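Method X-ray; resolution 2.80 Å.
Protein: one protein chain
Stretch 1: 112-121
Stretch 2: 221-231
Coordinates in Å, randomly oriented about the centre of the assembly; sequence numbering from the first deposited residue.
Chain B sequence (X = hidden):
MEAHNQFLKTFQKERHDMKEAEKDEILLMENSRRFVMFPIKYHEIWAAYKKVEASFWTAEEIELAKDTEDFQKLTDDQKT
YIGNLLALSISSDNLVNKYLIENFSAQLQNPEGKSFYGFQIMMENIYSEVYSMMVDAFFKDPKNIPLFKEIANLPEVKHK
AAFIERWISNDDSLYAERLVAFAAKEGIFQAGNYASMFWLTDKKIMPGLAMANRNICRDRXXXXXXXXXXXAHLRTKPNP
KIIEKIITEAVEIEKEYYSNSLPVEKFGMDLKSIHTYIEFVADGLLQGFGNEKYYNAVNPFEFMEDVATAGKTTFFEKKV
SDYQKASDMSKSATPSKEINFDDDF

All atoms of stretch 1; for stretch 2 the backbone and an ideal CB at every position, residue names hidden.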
# COMPACT_ATOMS: atom_id res chain seq x y z
N GLU B 112 -4.97 8.61 -9.00
CA GLU B 112 -3.78 9.41 -9.19
C GLU B 112 -3.23 9.85 -7.82
O GLU B 112 -2.12 9.48 -7.45
CB GLU B 112 -4.09 10.62 -10.09
CG GLU B 112 -4.42 10.29 -11.57
CD GLU B 112 -5.93 10.20 -11.89
OE1 GLU B 112 -6.30 10.37 -13.09
OE2 GLU B 112 -6.75 9.94 -10.97
N GLY B 113 -4.03 10.60 -7.05
CA GLY B 113 -3.61 11.07 -5.74
C GLY B 113 -3.23 10.00 -4.73
O GLY B 113 -2.20 10.10 -4.05
N LYS B 114 -4.05 8.97 -4.60
CA LYS B 114 -3.74 7.92 -3.64
C LYS B 114 -2.45 7.20 -3.99
O LYS B 114 -1.78 6.65 -3.13
CB LYS B 114 -4.89 6.92 -3.54
CG LYS B 114 -6.15 7.51 -2.99
CD LYS B 114 -7.30 6.52 -3.15
CE LYS B 114 -8.64 7.21 -2.94
NZ LYS B 114 -8.81 7.72 -1.55
N SER B 115 -2.10 7.17 -5.27
CA SER B 115 -0.86 6.52 -5.66
C SER B 115 0.30 7.36 -5.14
O SER B 115 1.28 6.83 -4.60
CB SER B 115 -0.77 6.39 -7.17
OG SER B 115 -1.85 5.60 -7.64
N PHE B 116 0.19 8.68 -5.28
CA PHE B 116 1.26 9.55 -4.82
C PHE B 116 1.45 9.39 -3.31
O PHE B 116 2.57 9.28 -2.83
CB PHE B 116 0.96 11.02 -5.17
CG PHE B 116 2.05 11.98 -4.73
CD1 PHE B 116 2.25 12.26 -3.39
CD2 PHE B 116 2.92 12.53 -5.66
CE1 PHE B 116 3.31 13.06 -2.97
CE2 PHE B 116 3.98 13.33 -5.26
CZ PHE B 116 4.17 13.60 -3.91
N TYR B 117 0.33 9.37 -2.58
CA TYR B 117 0.36 9.23 -1.13
C TYR B 117 0.91 7.89 -0.66
O TYR B 117 1.70 7.85 0.29
CB TYR B 117 -1.05 9.45 -0.55
CG TYR B 117 -1.37 10.92 -0.38
CD1 TYR B 117 -0.39 11.81 0.08
CD2 TYR B 117 -2.64 11.42 -0.66
CE1 TYR B 117 -0.66 13.15 0.25
CE2 TYR B 117 -2.92 12.78 -0.49
CZ TYR B 117 -1.92 13.64 -0.03
OH TYR B 117 -2.17 14.98 0.19
N GLY B 118 0.49 6.82 -1.31
CA GLY B 118 0.98 5.50 -0.94
C GLY B 118 2.49 5.44 -1.11
O GLY B 118 3.19 4.71 -0.38
N PHE B 119 3.00 6.23 -2.05
CA PHE B 119 4.43 6.25 -2.33
C PHE B 119 5.14 7.04 -1.26
O PHE B 119 6.21 6.66 -0.78
CB PHE B 119 4.71 6.89 -3.67
CG PHE B 119 6.02 6.50 -4.26
CD1 PHE B 119 6.16 5.27 -4.88
CD2 PHE B 119 7.11 7.34 -4.17
CE1 PHE B 119 7.38 4.88 -5.41
CE2 PHE B 119 8.35 6.95 -4.70
CZ PHE B 119 8.48 5.71 -5.32
N GLN B 120 4.54 8.16 -0.90
CA GLN B 120 5.12 9.02 0.12
C GLN B 120 5.27 8.28 1.44
O GLN B 120 6.37 8.24 1.98
CB GLN B 120 4.27 10.27 0.30
CG GLN B 120 4.77 11.18 1.36
CD GLN B 120 3.90 12.39 1.50
OE1 GLN B 120 3.98 13.11 2.50
NE2 GLN B 120 3.07 12.64 0.50
N ILE B 121 4.22 7.67 1.98
CA ILE B 121 4.42 6.96 3.25
C ILE B 121 5.42 5.84 3.05
O ILE B 121 6.16 5.51 3.97
CB ILE B 121 3.12 6.33 3.90
CG1 ILE B 121 2.93 4.91 3.39
CG2 ILE B 121 1.90 7.21 3.67
CD1 ILE B 121 1.85 4.12 4.15
N UNK B 221 10.62 18.15 -0.37
CA UNK B 221 10.22 19.30 -1.14
C UNK B 221 9.05 18.93 -2.01
O UNK B 221 8.04 19.64 -2.03
CB UNK B 221 11.38 19.83 -1.98
N UNK B 222 9.18 17.81 -2.73
CA UNK B 222 8.11 17.32 -3.60
C UNK B 222 6.86 17.05 -2.80
O UNK B 222 5.77 17.47 -3.19
CB UNK B 222 8.54 16.05 -4.34
N UNK B 223 6.98 16.35 -1.67
CA UNK B 223 5.80 16.07 -0.87
C UNK B 223 5.12 17.38 -0.44
O UNK B 223 3.90 17.41 -0.25
CB UNK B 223 6.18 15.23 0.35
N UNK B 224 5.89 18.46 -0.27
CA UNK B 224 5.29 19.74 0.13
C UNK B 224 4.59 20.33 -1.08
O UNK B 224 3.45 20.78 -0.99
CB UNK B 224 6.34 20.71 0.68
N UNK B 225 5.27 20.32 -2.22
CA UNK B 225 4.70 20.82 -3.47
C UNK B 225 3.38 20.15 -3.76
O UNK B 225 2.42 20.80 -4.16
CB UNK B 225 5.67 20.60 -4.64
N UNK B 226 3.33 18.84 -3.59
CA UNK B 226 2.11 18.11 -3.89
C UNK B 226 0.92 18.76 -3.21
O UNK B 226 -0.17 18.80 -3.78
CB UNK B 226 2.24 16.65 -3.46
N UNK B 227 1.12 19.28 -2.00
CA UNK B 227 0.00 19.91 -1.32
C UNK B 227 -0.27 21.29 -1.92
O UNK B 227 -1.39 21.78 -1.87
CB UNK B 227 0.27 20.02 0.18
N UNK B 228 0.75 21.90 -2.50
CA UNK B 228 0.57 23.20 -3.15
C UNK B 228 -0.15 22.95 -4.47
O UNK B 228 -0.88 23.80 -4.96
CB UNK B 228 1.91 23.91 -3.37
N UNK B 229 0.07 21.76 -5.03
CA UNK B 229 -0.56 21.38 -6.27
C UNK B 229 -2.04 21.07 -6.03
O UNK B 229 -2.89 21.44 -6.84
CB UNK B 229 0.16 20.18 -6.89
N UNK B 230 -2.35 20.37 -4.94
CA UNK B 230 -3.74 20.06 -4.65
C UNK B 230 -4.44 21.38 -4.38
O UNK B 230 -5.40 21.74 -5.07
CB UNK B 230 -3.88 19.10 -3.47
N UNK B 231 -3.94 22.10 -3.39
CA UNK B 231 -4.50 23.39 -3.03
C UNK B 231 -4.83 24.18 -4.31
O UNK B 231 -5.96 24.61 -4.52
CB UNK B 231 -3.53 24.17 -2.14

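Two helices run nearly antiparallel here, their N-to-C directions at 152° and their axes 11.5 Å apart at closest approach. That spacing leaves room for large side chains between them, and stretch 1 offers mostly aromatic and aliphatic surface: Phe116, Tyr117 and the extended chain of Gln120, with a bare backbone at Gly113.

Position 221 lies out of reach of stretch 1, its helical backbone angles (-63/-49) are ordinary, and an ideal CB would have room. The contact therefore sets no rule, and many residues would suit; the deposited one is Gly221.

At 222 the ideal CB points sideways and sits 5.0 Å from Phe116 CZ. A small residue would stop short of that ring, and a longer one could go past it. The deposited Ala222 adds little side-chain contact; the nearer approach is by its backbone, with Ala222 O 4.2 Å from Phe116 CZ.

Position 223 also has a sideways CB, but Gln120 comes close: the ideal CB is 3.7 Å from Gln120 OE1 and 4.9 Å from Phe116 CE1. The register is tight, with the two CA atoms of 223 and Gln120 7.2 Å apart. A broad, flat side chain could lie along the methylenes of Gln120; a long aliphatic one would also suit. Tyr223 takes the m rotamer and lays a ring face over Gln120, whose CG stands 3.5 Å from the centroid of the Tyr223 ring, only 6° off the normal, in a CH-pi contact. The same ring meets Phe116 at its edge, Phe116 CZ lying 3.8 Å from Tyr223 CD2. No hydrogen bond crosses between the two stretches; the contacts at this position are packing and CH-pi.

At 224 the CB points away, and stretch 1 places no demand on it; it is Thr224. Position 225 points sideways with nothing of stretch 1 near its CB, so a polar residue is as acceptable as any. Asp225 leads its carboxylate away.

Position 226 is the centre of the contact. Its CB points toward stretch 1 and lies 3.6 Å from Phe116 CZ. Leucine or methionine could fit here, but a planar ring can use the faces of both neighbours. Phe226, in the t rotamer, stacks face to face on Phe116, centroids 3.9 Å apart and planes at 5°, while its edge meets the face of Tyr117 with planes at 89°. The ring also reaches the backbone at Gly113, Phe226 CZ lying 4.2 Å from Gly113 CA.

Position 227 points sideways, and stretch 1 sets little limit, so small or larger side chains could suit; it is Ser227. Positions 228 and 229 are out of reach, leaving Cys228 and Leu229 unconstrained by this contact.

At 230 the CB points toward stretch 1 but meets nothing within 5.5 Å, so a side chain must extend to touch; leucine, methionine or a ring could reach Tyr117. Leu230 does, its CD1 3.5 Å from Tyr117 OH. Position 231 is again out of reach, so the contact does not choose among residues; it is Phe231.

Stretch 2 221-231: GAYTDFSCLLF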
# COMPACT_ATOMS: atom_id res chain seq x y z
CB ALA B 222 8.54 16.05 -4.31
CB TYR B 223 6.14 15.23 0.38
CG TYR B 223 6.84 13.91 0.10
CD1 TYR B 223 7.69 13.35 1.05
CD2 TYR B 223 6.68 13.23 -1.11
CE1 TYR B 223 8.37 12.17 0.81
CE2 TYR B 223 7.36 12.05 -1.36
CZ TYR B 223 8.20 11.53 -0.39
OH TYR B 223 8.92 10.38 -0.63
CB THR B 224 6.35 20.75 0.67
OG1 THR B 224 7.02 20.20 1.81
CG2 THR B 224 5.66 22.04 1.12
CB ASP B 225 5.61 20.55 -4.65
CG ASP B 225 6.41 21.75 -5.06
OD1 ASP B 225 5.88 22.88 -4.90
OD2 ASP B 225 7.55 21.57 -5.55
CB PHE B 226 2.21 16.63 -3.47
CG PHE B 226 1.06 15.81 -3.95
CD1 PHE B 226 0.83 15.64 -5.31
CD2 PHE B 226 0.16 15.25 -3.05
CE1 PHE B 226 -0.28 14.93 -5.78
CE2 PHE B 226 -0.95 14.54 -3.50
CZ PHE B 226 -1.17 14.39 -4.87
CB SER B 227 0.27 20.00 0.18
OG SER B 227 0.35 18.69 0.74
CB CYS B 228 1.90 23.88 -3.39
SG CYS B 228 2.61 24.60 -1.90
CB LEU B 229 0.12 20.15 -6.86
CG LEU B 229 -0.66 19.50 -8.00
CD1 LEU B 229 -0.91 20.52 -9.09
CD2 LEU B 229 0.11 18.31 -8.53
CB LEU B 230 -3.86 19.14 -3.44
CG LEU B 230 -3.29 17.74 -3.68
CD1 LEU B 230 -3.47 16.90 -2.44
CD2 LEU B 230 -4.01 17.11 -4.87
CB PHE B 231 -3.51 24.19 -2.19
CG PHE B 231 -4.07 25.47 -1.65
CD1 PHE B 231 -4.87 25.47 -0.52
CD2 PHE B 231 -3.81 26.67 -2.30
CE1 PHE B 231 -5.42 26.65 -0.03
CE2 PHE B 231 -4.35 27.86 -1.82
CZ PHE B 231 -5.16 27.85 -0.69
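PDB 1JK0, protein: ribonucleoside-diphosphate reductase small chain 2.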